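Local coordinates for formate-dependent phosphoribosylglycinamide formyltransferase (Mycobacterium tuberculosis H37Rv, PDB 6KHR), which is an enzyme of the ATP-grasp superfamily, built around an ATP-grasp domain and present here as an assembly of two subunits, at residues 141-145 / 276-280; 225-230 / 243-249; 345-349 / 402-407; 377-381 / 393-397. The contacts are given in a common frame with arbitrary orientation. Residue numbers count along the deposited sequence, not the author numbering.

Contact 1 of 4, residues 141-145 / 276-280; sequences QLGLP and IAARI
Residues 276-280 form a helical turn within helix 267-284, with I280 N bonded to I276 O at 3.1 Å; 141-145 leaves helix 131-141 as irregular loop: Q141 is still helical, L142 (phi/psi -76/160), L144 and P145 are extended, and G143 (-99/40) bends the chain between them. CA-CA pairs set the register: L144 with I276 at 6.5 Å, L142 with I280 at 7.6 Å. Apolar packing dominates. L142 (m,t) and L144 direct CB toward the helix, so that L142 CD1 lies 3.8 Å from I280 CD1 and L144 CD2 4.1 Å from I280 CB. L144 CG is 4.3 Å from I276 CG2, and P145 CG meets I276 CD1 at 3.6 Å. This is loop-on-helix packing inside the ATP-grasp domain: I276 and I280 also touch V301 and V306 of strand 300-307, and I280 reaches L137 of helix 131-141. The polar element is R279, whose guanidinium is approached at its edge: NH1 lies 3.7 Å from both L142 CB and L144 CD1. No hydrogen bond crosses the two segments.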
loop_
_atom_site.group_PDB
_atom_site.type_symbol
_atom_site.label_atom_id
_atom_site.label_comp_id
_atom_site.label_asym_id
_atom_site.label_seq_id
_atom_site.Cartn_x
_atom_site.Cartn_y
_atom_site.Cartn_z
ATOM N N GLN A 141 -37.117 6.131 -7.310
ATOM C CA GLN A 141 -37.215 6.755 -5.993
ATOM C C GLN A 141 -36.350 8.009 -5.914
ATOM O O GLN A 141 -36.838 9.103 -5.628
ATOM C CB GLN A 141 -36.837 5.744 -4.908
ATOM C CG GLN A 141 -37.686 4.478 -4.969
ATOM C CD GLN A 141 -37.184 3.390 -4.044
ATOM O OE1 GLN A 141 -36.654 3.667 -2.962
ATOM N NE2 GLN A 141 -37.338 2.141 -4.471
ATOM N N LEU A 142 -35.054 7.861 -6.132
ATOM C CA LEU A 142 -34.253 9.034 -6.425
ATOM C C LEU A 142 -34.526 9.441 -7.867
ATOM O O LEU A 142 -35.040 8.662 -8.672
ATOM C CB LEU A 142 -32.771 8.730 -6.181
ATOM C CG LEU A 142 -32.590 7.852 -4.927
ATOM C CD1 LEU A 142 -31.185 7.283 -4.795
ATOM C CD2 LEU A 142 -32.969 8.600 -3.657
ATOM N N GLY A 143 -34.222 10.682 -8.194
ATOM C CA GLY A 143 -34.554 11.080 -9.547
ATOM C C GLY A 143 -33.369 11.017 -10.478
ATOM O O GLY A 143 -33.193 11.893 -11.328
ATOM N N LEU A 144 -32.555 9.971 -10.327
ATOM C CA LEU A 144 -31.232 9.968 -10.931
ATOM C C LEU A 144 -31.339 9.726 -12.435
ATOM O O LEU A 144 -32.183 8.938 -12.885
ATOM C CB LEU A 144 -30.343 8.904 -10.273
ATOM C CG LEU A 144 -29.530 9.201 -9.003
ATOM C CD1 LEU A 144 -30.045 10.405 -8.227
ATOM C CD2 LEU A 144 -29.479 7.964 -8.104
ATOM N N PRO A 145 -30.491 10.382 -13.233
ATOM C CA PRO A 145 -30.559 10.222 -14.689
ATOM C C PRO A 145 -29.806 8.972 -15.126
ATOM O O PRO A 145 -28.662 8.746 -14.730
ATOM C CB PRO A 145 -29.868 11.487 -15.214
ATOM C CG PRO A 145 -28.813 11.776 -14.160
ATOM C CD PRO A 145 -29.388 11.284 -12.831
ATOM N N ILE A 276 -25.015 13.108 -8.231
ATOM C CA ILE A 276 -25.478 11.728 -8.421
ATOM C C ILE A 276 -24.786 10.776 -7.449
ATOM O O ILE A 276 -25.443 9.987 -6.752
ATOM C CB ILE A 276 -25.234 11.277 -9.874
ATOM C CG1 ILE A 276 -26.104 12.057 -10.842
ATOM C CG2 ILE A 276 -25.395 9.768 -10.011
ATOM C CD1 ILE A 276 -25.688 11.877 -12.290
ATOM N N ALA A 277 -23.446 10.800 -7.433
ATOM C CA ALA A 277 -22.686 9.971 -6.498
ATOM C C ALA A 277 -23.178 10.160 -5.063
ATOM O O ALA A 277 -23.476 9.182 -4.364
ATOM C CB ALA A 277 -21.192 10.285 -6.603
ATOM N N ALA A 278 -23.325 11.417 -4.625
ATOM C CA ALA A 278 -23.719 11.682 -3.242
ATOM C C ALA A 278 -25.114 11.163 -2.939
ATOM O O ALA A 278 -25.390 10.722 -1.819
ATOM C CB ALA A 278 -23.652 13.172 -2.947
ATOM N N ARG A 279 -26.018 11.215 -3.922
ATOM C CA ARG A 279 -27.401 10.877 -3.598
ATOM C C ARG A 279 -27.615 9.366 -3.531
ATOM O O ARG A 279 -28.252 8.876 -2.598
ATOM C CB ARG A 279 -28.356 11.560 -4.581
ATOM C CG ARG A 279 -28.283 13.080 -4.477
ATOM C CD ARG A 279 -29.281 13.825 -5.352
ATOM N NE ARG A 279 -30.501 14.081 -4.607
ATOM C CZ ARG A 279 -31.540 13.258 -4.605
ATOM N NH1 ARG A 279 -31.492 12.148 -5.326
ATOM N NH2 ARG A 279 -32.624 13.538 -3.892
ATOM N N ILE A 280 -27.065 8.593 -4.465
ATOM C CA ILE A 280 -27.199 7.144 -4.335
ATOM C C ILE A 280 -26.516 6.652 -3.062
ATOM O O ILE A 280 -26.998 5.711 -2.413
ATOM C CB ILE A 280 -26.660 6.406 -5.580
ATOM C CG1 ILE A 280 -27.066 4.937 -5.540
ATOM C CG2 ILE A 280 -25.164 6.468 -5.653
ATOM C CD1 ILE A 280 -28.530 4.742 -5.704
#

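Contact 2 of 4, residues 225-230 / 243-249; sequences LVTMIV and FCAPIGH
On the face carrying V226, V230 and F243, V226 CG1 packs on P246 CB at 4.0 Å, M228 (m,m,m) brings SD within 4.2 Å of P246 CG and CE within 4.2 Å of F243 CD2, and V230 CG2 is 3.9 Å from F243 CD2. Helix 267-284 covers this side through A277, A278 and L270. I229 CB meets C244 CB at 3.8 Å, and I229 CG1 I247 CD1 at 4.0 Å. The segments belong to antiparallel arms of hairpin 224-235/238-252; the axes of strands 225-230 and 247-249 run 146° apart, 4.5 Å at closest. T227 and I247 form a hydrogen-bonded pair, T227 N to I247 O at 2.6 Å and I247 N to T227 O at 3.0 Å; V226-G248 and V230-F243 are non-hydrogen-bonded pairs. Residues 243-246 hold one extra residue, A245 facing away, and C244 N bonds I229 O at 2.8 Å. H249 N reaches L225 O at 3.2 Å, with L225 CB over the H249 ring face (CH-pi, 4.0 Å to the centroid). T227 OG1 and H249 NE2 hydrogen-bond to E293.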
loop_
_atom_site.group_PDB
_atom_site.type_symbol
_atom_site.label_atom_id
_atom_site.label_comp_id
_atom_site.label_asym_id
_atom_site.label_seq_id
_atom_site.Cartn_x
_atom_site.Cartn_y
_atom_site.Cartn_z
ATOM N N LEU A 225 -16.280 6.348 -19.474
ATOM C CA LEU A 225 -16.679 5.702 -18.242
ATOM C C LEU A 225 -15.853 6.282 -17.098
ATOM O O LEU A 225 -14.652 6.538 -17.233
ATOM C CB LEU A 225 -16.486 4.196 -18.339
ATOM C CG LEU A 225 -17.197 3.633 -19.568
ATOM C CD1 LEU A 225 -17.012 2.122 -19.671
ATOM C CD2 LEU A 225 -18.672 4.023 -19.619
ATOM N N VAL A 226 -16.511 6.513 -15.969
ATOM C CA VAL A 226 -15.883 7.165 -14.828
ATOM C C VAL A 226 -16.323 6.472 -13.548
ATOM O O VAL A 226 -17.505 6.162 -13.363
ATOM C CB VAL A 226 -16.212 8.672 -14.801
ATOM C CG1 VAL A 226 -16.120 9.222 -13.397
ATOM C CG2 VAL A 226 -15.250 9.416 -15.719
ATOM N N THR A 227 -15.364 6.216 -12.666
ATOM C CA THR A 227 -15.658 5.725 -11.330
ATOM C C THR A 227 -15.508 6.860 -10.313
ATOM O O THR A 227 -14.438 7.462 -10.197
ATOM C CB THR A 227 -14.755 4.551 -10.970
ATOM O OG1 THR A 227 -14.916 3.511 -11.945
ATOM C CG2 THR A 227 -15.120 4.017 -9.580
ATOM N N MET A 228 -16.601 7.153 -9.601
ATOM C CA MET A 228 -16.607 8.088 -8.474
ATOM C C MET A 228 -16.501 7.276 -7.196
ATOM O O MET A 228 -17.422 6.522 -6.860
ATOM C CB MET A 228 -17.877 8.929 -8.450
ATOM C CG MET A 228 -18.121 9.746 -9.686
ATOM S SD MET A 228 -17.047 11.189 -9.709
ATOM C CE MET A 228 -17.447 11.823 -8.064
ATOM N N ILE A 229 -15.368 7.393 -6.511
ATOM C CA ILE A 229 -15.173 6.724 -5.238
ATOM C C ILE A 229 -15.665 7.662 -4.165
ATOM O O ILE A 229 -15.127 8.766 -4.023
ATOM C CB ILE A 229 -13.704 6.372 -4.981
ATOM C CG1 ILE A 229 -13.168 5.400 -6.031
ATOM C CG2 ILE A 229 -13.589 5.758 -3.574
ATOM C CD1 ILE A 229 -13.729 4.038 -5.911
ATOM N N VAL A 230 -16.670 7.214 -3.406
ATOM C CA VAL A 230 -17.234 7.980 -2.307
ATOM C C VAL A 230 -16.901 7.262 -1.007
ATOM O O VAL A 230 -17.030 6.034 -0.903
ATOM C CB VAL A 230 -18.751 8.159 -2.467
ATOM C CG1 VAL A 230 -19.257 8.995 -1.350
ATOM C CG2 VAL A 230 -19.076 8.789 -3.805
ATOM N N PHE A 243 -15.216 12.755 -1.551
ATOM C CA PHE A 243 -15.214 12.303 -2.932
ATOM C C PHE A 243 -13.785 12.185 -3.443
ATOM O O PHE A 243 -12.964 13.082 -3.257
ATOM C CB PHE A 243 -16.013 13.254 -3.819
ATOM C CG PHE A 243 -17.450 13.377 -3.420
ATOM C CD1 PHE A 243 -17.838 14.275 -2.447
ATOM C CD2 PHE A 243 -18.417 12.588 -4.023
ATOM C CE1 PHE A 243 -19.166 14.386 -2.074
ATOM C CE2 PHE A 243 -19.737 12.695 -3.664
ATOM C CZ PHE A 243 -20.118 13.597 -2.687
ATOM N N CYS A 244 -13.488 11.085 -4.101
ATOM C CA CYS A 244 -12.195 11.053 -4.743
ATOM C C CYS A 244 -12.252 11.833 -6.057
ATOM O O CYS A 244 -13.318 12.259 -6.504
ATOM C CB CYS A 244 -11.761 9.611 -4.928
ATOM S SG CYS A 244 -11.398 8.874 -3.308
ATOM N N ALA A 245 -11.081 12.091 -6.637
ATOM C CA ALA A 245 -11.036 12.633 -7.990
ATOM C C ALA A 245 -11.555 11.582 -8.965
ATOM O O ALA A 245 -11.281 10.390 -8.790
ATOM C CB ALA A 245 -9.614 13.064 -8.386
ATOM N N PRO A 246 -12.313 11.989 -9.983
ATOM C CA PRO A 246 -12.894 11.013 -10.916
ATOM C C PRO A 246 -11.826 10.082 -11.457
ATOM O O PRO A 246 -10.709 10.507 -11.762
ATOM C CB PRO A 246 -13.481 11.889 -12.031
ATOM C CG PRO A 246 -13.722 13.194 -11.391
ATOM C CD PRO A 246 -12.620 13.374 -10.368
ATOM N N ILE A 247 -12.172 8.803 -11.575
ATOM C CA ILE A 247 -11.292 7.794 -12.143
ATOM C C ILE A 247 -11.884 7.393 -13.488
ATOM O O ILE A 247 -13.020 6.900 -13.545
ATOM C CB ILE A 247 -11.132 6.591 -11.201
ATOM C CG1 ILE A 247 -10.435 6.999 -9.906
ATOM C CG2 ILE A 247 -10.319 5.450 -11.847
ATOM C CD1 ILE A 247 -10.361 5.802 -8.915
ATOM N N GLY A 248 -11.140 7.654 -14.579
ATOM C CA GLY A 248 -11.538 7.190 -15.900
ATOM C C GLY A 248 -11.061 5.765 -16.136
ATOM O O GLY A 248 -9.990 5.369 -15.675
ATOM N N HIS A 249 -11.866 4.984 -16.856
ATOM C CA HIS A 249 -11.481 3.601 -17.123
ATOM C C HIS A 249 -12.117 3.107 -18.414
ATOM O O HIS A 249 -13.018 3.736 -18.975
ATOM C CB HIS A 249 -11.833 2.663 -15.956
ATOM C CG HIS A 249 -13.296 2.563 -15.649
ATOM N ND1 HIS A 249 -14.129 1.648 -16.262
ATOM C CD2 HIS A 249 -14.070 3.236 -14.759
ATOM C CE1 HIS A 249 -15.351 1.774 -15.773
ATOM N NE2 HIS A 249 -15.343 2.737 -14.866
#

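Contact 3 of 4, residues 345-349 / 402-407; sequences PGAAR and ARERAR
Strand 346-349 is fully extended and lies beside helix 402-407, their axes 6.8 Å apart at closest and running 29° from parallel (signed crossing angle -29°). CA-CA neighbours are G346 with A402 and A347 with R403, both at 5.1 Å, then A348 with A406 at 6.0 Å. Small residues permit this closeness. G346 CA sits 3.7 Å from A402 CB, and A347 CB, aimed at the helix, is 3.5 Å from A402 O, 3.7 Å from R403 CG and 4.0 Å from A406 CB. Further along, R349 extends its chain over the helix (chi2 and chi3 t): R407 CA lies over one guanidinium face, 3.4 Å from R349 NE. A water links the segments, accepting from R349 NE at 2.6 Å and donating to R403 O at 2.9 Å. R403 NE makes a salt bridge to E258, and its guanidinium a cation-pi contact with W260, both on strand 256-261. Helix 399-413 thus packs on strand 346-351, which hydrogen-bonds to strands 256-261 and 390-395 on its two edges.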
loop_
_atom_site.group_PDB
_atom_site.type_symbol
_atom_site.label_atom_id
_atom_site.label_comp_id
_atom_site.label_asym_id
_atom_site.label_seq_id
_atom_site.Cartn_x
_atom_site.Cartn_y
_atom_site.Cartn_z
ATOM N N PRO A 345 -0.969 12.479 -10.870
ATOM C CA PRO A 345 -1.703 11.687 -11.871
ATOM C C PRO A 345 -1.129 10.278 -11.977
ATOM O O PRO A 345 0.058 10.044 -11.714
ATOM C CB PRO A 345 -1.513 12.479 -13.174
ATOM C CG PRO A 345 -1.202 13.932 -12.721
ATOM C CD PRO A 345 -0.442 13.756 -11.404
ATOM N N GLY A 346 -1.979 9.315 -12.357
ATOM C CA GLY A 346 -1.526 7.944 -12.472
ATOM C C GLY A 346 -2.394 7.150 -13.420
ATOM O O GLY A 346 -3.446 7.609 -13.852
ATOM N N ALA A 347 -1.935 5.944 -13.747
ATOM C CA ALA A 347 -2.749 5.017 -14.524
ATOM C C ALA A 347 -2.458 3.601 -14.078
ATOM O O ALA A 347 -1.419 3.313 -13.480
ATOM C CB ALA A 347 -2.503 5.129 -16.036
ATOM N N ALA A 348 -3.383 2.709 -14.386
ATOM C CA ALA A 348 -3.203 1.322 -14.011
ATOM C C ALA A 348 -3.738 0.426 -15.111
ATOM O O ALA A 348 -4.588 0.810 -15.916
ATOM C CB ALA A 348 -3.898 1.001 -12.680
ATOM N N ARG A 349 -3.237 -0.793 -15.118
ATOM C CA ARG A 349 -3.702 -1.795 -16.055
ATOM C C ARG A 349 -3.839 -3.085 -15.276
ATOM O O ARG A 349 -2.846 -3.590 -14.741
ATOM C CB ARG A 349 -2.736 -1.941 -17.230
ATOM C CG ARG A 349 -3.115 -1.030 -18.369
ATOM C CD ARG A 349 -2.093 -0.987 -19.462
ATOM N NE ARG A 349 -2.399 0.108 -20.373
ATOM C CZ ARG A 349 -2.950 -0.050 -21.569
ATOM N NH1 ARG A 349 -3.223 -1.270 -22.003
ATOM N NH2 ARG A 349 -3.199 1.008 -22.331
ATOM N N ALA A 402 1.303 9.140 -17.787
ATOM C CA ALA A 402 1.060 8.047 -16.860
ATOM C C ALA A 402 0.397 6.859 -17.558
ATOM O O ALA A 402 0.719 5.701 -17.258
ATOM C CB ALA A 402 0.248 8.567 -15.683
ATOM N N ARG A 403 -0.472 7.117 -18.534
ATOM C CA ARG A 403 -1.062 6.003 -19.275
ATOM C C ARG A 403 -0.051 5.349 -20.207
ATOM O O ARG A 403 -0.031 4.119 -20.340
ATOM C CB ARG A 403 -2.292 6.466 -20.054
ATOM C CG ARG A 403 -3.440 6.833 -19.155
ATOM C CD ARG A 403 -4.586 7.389 -19.922
ATOM N NE ARG A 403 -5.154 6.380 -20.808
ATOM C CZ ARG A 403 -6.167 6.606 -21.638
ATOM N NH1 ARG A 403 -6.726 7.806 -21.701
ATOM N NH2 ARG A 403 -6.616 5.634 -22.409
ATOM N N GLU A 404 0.816 6.148 -20.844
ATOM C CA GLU A 404 1.800 5.565 -21.748
ATOM C C GLU A 404 2.806 4.696 -20.989
ATOM O O GLU A 404 3.167 3.608 -21.448
ATOM C CB GLU A 404 2.502 6.664 -22.532
ATOM C CG GLU A 404 3.203 6.168 -23.796
ATOM C CD GLU A 404 4.710 6.042 -23.635
ATOM O OE1 GLU A 404 5.403 5.862 -24.665
ATOM O OE2 GLU A 404 5.206 6.125 -22.487
ATOM N N ARG A 405 3.241 5.146 -19.811
ATOM C CA ARG A 405 4.147 4.343 -18.993
ATOM C C ARG A 405 3.490 3.052 -18.535
ATOM O O ARG A 405 4.144 1.997 -18.494
ATOM C CB ARG A 405 4.599 5.137 -17.778
ATOM C CG ARG A 405 5.314 6.370 -18.094
ATOM C CD ARG A 405 5.454 7.254 -16.875
ATOM N NE ARG A 405 6.593 8.132 -17.093
ATOM C CZ ARG A 405 7.026 9.041 -16.235
ATOM N NH1 ARG A 405 6.418 9.189 -15.073
ATOM N NH2 ARG A 405 8.081 9.784 -16.537
ATOM N N ALA A 406 2.212 3.121 -18.142
ATOM C CA ALA A 406 1.533 1.926 -17.652
ATOM C C ALA A 406 1.344 0.923 -18.772
ATOM O O ALA A 406 1.490 -0.285 -18.560
ATOM C CB ALA A 406 0.197 2.282 -17.006
ATOM N N ARG A 407 1.055 1.400 -19.981
ATOM C CA ARG A 407 0.947 0.463 -21.088
ATOM C C ARG A 407 2.310 -0.170 -21.370
ATOM O O ARG A 407 2.388 -1.360 -21.697
ATOM C CB ARG A 407 0.351 1.184 -22.291
ATOM C CG ARG A 407 0.422 0.473 -23.604
ATOM C CD ARG A 407 0.808 1.462 -24.692
ATOM N NE ARG A 407 -0.357 2.022 -25.366
ATOM C CZ ARG A 407 -0.837 1.564 -26.521
ATOM N NH1 ARG A 407 -0.244 0.545 -27.131
ATOM N NH2 ARG A 407 -1.907 2.128 -27.069
HETATM O O HOH W 1 -2.340 2.525 -19.477
#

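Contact 4 of 4, residues 377-381 / 393-397; sequences VPESD and LATAP
V377 opens a type II beta turn that closes at S380, its carbonyl O taking a hydrogen bond from S380 OG at 2.6 Å (S380 chi1 p). P378 and E379 are the turn's central residues: P378 has phi/psi -57/139, while E379 takes the left-handed region (61/35). E379 then makes two bonds to T395: its O accepts from T395 N at 3.2 Å, and its OE1 accepts from T395 OG1 at 2.9 Å, T395 being in the p rotamer. E379 O also receives a CA-H...O contact from A394 CA at 3.4 Å, and E379 OE2 forms a salt bridge with R405 of helix 399-413. Next, S380 pairs with A394 as a non-hydrogen-bonded antiparallel pair, CA-CA 4.2 Å, with S380 CA 3.2 Å from L393 O. D381 pairs with L393 as a hydrogen-bonded one, CA-CA 4.9 Å: D381 N to L393 O at 2.8 Å, L393 N to D381 O at 2.9 Å. The poorly ordered D381 side chain leads away, to salt bridges with R319 and with R331 of the second subunit; that R331 also hydrogen-bonds S380 O. This is the open end of an antiparallel beta hairpin, strands 380-384 and 390-395, at one edge of the chain's large antiparallel sheet, with the type II turn leading into its first strand.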
loop_
_atom_site.group_PDB
_atom_site.type_symbol
_atom_site.label_atom_id
_atom_site.label_comp_id
_atom_site.label_asym_id
_atom_site.label_seq_id
_atom_site.Cartn_x
_atom_site.Cartn_y
_atom_site.Cartn_z
ATOM N N VAL A 377 10.756 1.225 -16.595
ATOM C CA VAL A 377 9.887 2.366 -16.953
ATOM C C VAL A 377 9.819 3.314 -15.771
ATOM O O VAL A 377 9.495 2.886 -14.711
ATOM C CB VAL A 377 8.491 1.833 -17.276
ATOM C CG1 VAL A 377 7.460 2.928 -17.340
ATOM C CG2 VAL A 377 8.484 0.999 -18.525
ATOM N N PRO A 378 10.115 4.608 -15.941
ATOM C CA PRO A 378 10.051 5.565 -14.850
ATOM C C PRO A 378 8.718 5.721 -14.106
ATOM O O PRO A 378 7.708 5.667 -14.688
ATOM C CB PRO A 378 10.427 6.893 -15.489
ATOM C CG PRO A 378 10.347 6.653 -16.952
ATOM C CD PRO A 378 10.603 5.187 -17.167
ATOM N N GLU A 379 8.811 5.844 -12.782
ATOM C CA GLU A 379 7.721 6.039 -11.800
ATOM C C GLU A 379 6.758 4.869 -11.851
ATOM O O GLU A 379 5.625 5.062 -11.601
ATOM C CB GLU A 379 6.989 7.350 -12.047
ATOM C CG GLU A 379 7.632 8.582 -11.470
ATOM C CD GLU A 379 6.841 9.868 -11.627
ATOM O OE1 GLU A 379 5.895 10.088 -10.881
ATOM O OE2 GLU A 379 7.196 10.659 -12.479
ATOM N N SER A 380 7.254 3.684 -12.085
ATOM C CA SER A 380 6.374 2.523 -12.238
ATOM C C SER A 380 6.351 1.636 -11.000
ATOM O O SER A 380 7.226 1.701 -10.193
ATOM C CB SER A 380 6.740 1.777 -13.468
ATOM O OG SER A 380 8.036 1.250 -13.405
ATOM N N ASP A 381 5.281 0.884 -10.879
ATOM C CA ASP A 381 5.122 -0.095 -9.797
ATOM C C ASP A 381 4.346 -1.279 -10.341
ATOM O O ASP A 381 3.759 -1.197 -11.368
ATOM C CB ASP A 381 4.488 0.502 -8.551
ATOM C CG ASP A 381 4.970 -0.165 -7.278
ATOM O OD1 ASP A 381 5.806 -1.070 -7.367
ATOM O OD2 ASP A 381 4.499 0.222 -6.217
ATOM N N LEU A 393 1.382 -0.306 -12.818
ATOM C CA LEU A 393 1.092 1.045 -12.358
ATOM C C LEU A 393 2.194 2.005 -12.757
ATOM O O LEU A 393 3.375 1.658 -12.721
ATOM C CB LEU A 393 0.915 1.095 -10.840
ATOM C CG LEU A 393 -0.130 0.151 -10.245
ATOM C CD1 LEU A 393 0.356 -0.421 -8.916
ATOM C CD2 LEU A 393 -1.407 0.897 -10.043
ATOM N N ALA A 394 1.800 3.225 -13.099
ATOM C CA ALA A 394 2.735 4.311 -13.313
ATOM C C ALA A 394 2.109 5.601 -12.809
ATOM O O ALA A 394 0.882 5.747 -12.790
ATOM C CB ALA A 394 3.081 4.468 -14.783
ATOM N N THR A 395 2.957 6.535 -12.400
ATOM C CA THR A 395 2.528 7.907 -12.197
ATOM C C THR A 395 3.400 8.804 -13.054
ATOM O O THR A 395 4.384 8.361 -13.622
ATOM C CB THR A 395 2.590 8.317 -10.716
ATOM O OG1 THR A 395 3.908 8.069 -10.205
ATOM C CG2 THR A 395 1.510 7.546 -9.892
ATOM N N ALA A 396 3.041 10.077 -13.125
ATOM C CA ALA A 396 3.666 11.052 -14.009
ATOM C C ALA A 396 3.098 12.424 -13.700
ATOM O O ALA A 396 2.043 12.531 -13.046
ATOM C CB ALA A 396 3.393 10.708 -15.472
ATOM N N PRO A 397 3.746 13.496 -14.148
ATOM C CA PRO A 397 3.119 14.822 -14.031
ATOM C C PRO A 397 1.879 14.967 -14.871
ATOM O O PRO A 397 1.107 15.895 -14.626
ATOM C CB PRO A 397 4.213 15.791 -14.495
ATOM C CG PRO A 397 5.489 15.045 -14.336
ATOM C CD PRO A 397 5.166 13.574 -14.518
#

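In the fold
Contacts 1 and 2 touch within the ATP-grasp domain, where contact 2 is nested in the loop closed by contact 1: A278 CB lies 3.6 Å from F243 CZ and A277 CB 3.8 Å from V230 CG2, their centres being 16 Å apart. Contacts 3 and 4 form a second pair, centres 7 Å apart, with contact 4 nested in contact 3. Adjacent strands join them through A347 N and A394 O at 3.0 Å, and R405 NH1 of the helix approaches T395 O at 2.6 Å. The large antiparallel sheet connects the pairs: contacts 2 and 3 both reach it, centres 16 Å apart, whereas contacts 1 and 4 lie 35 Å apart between centres.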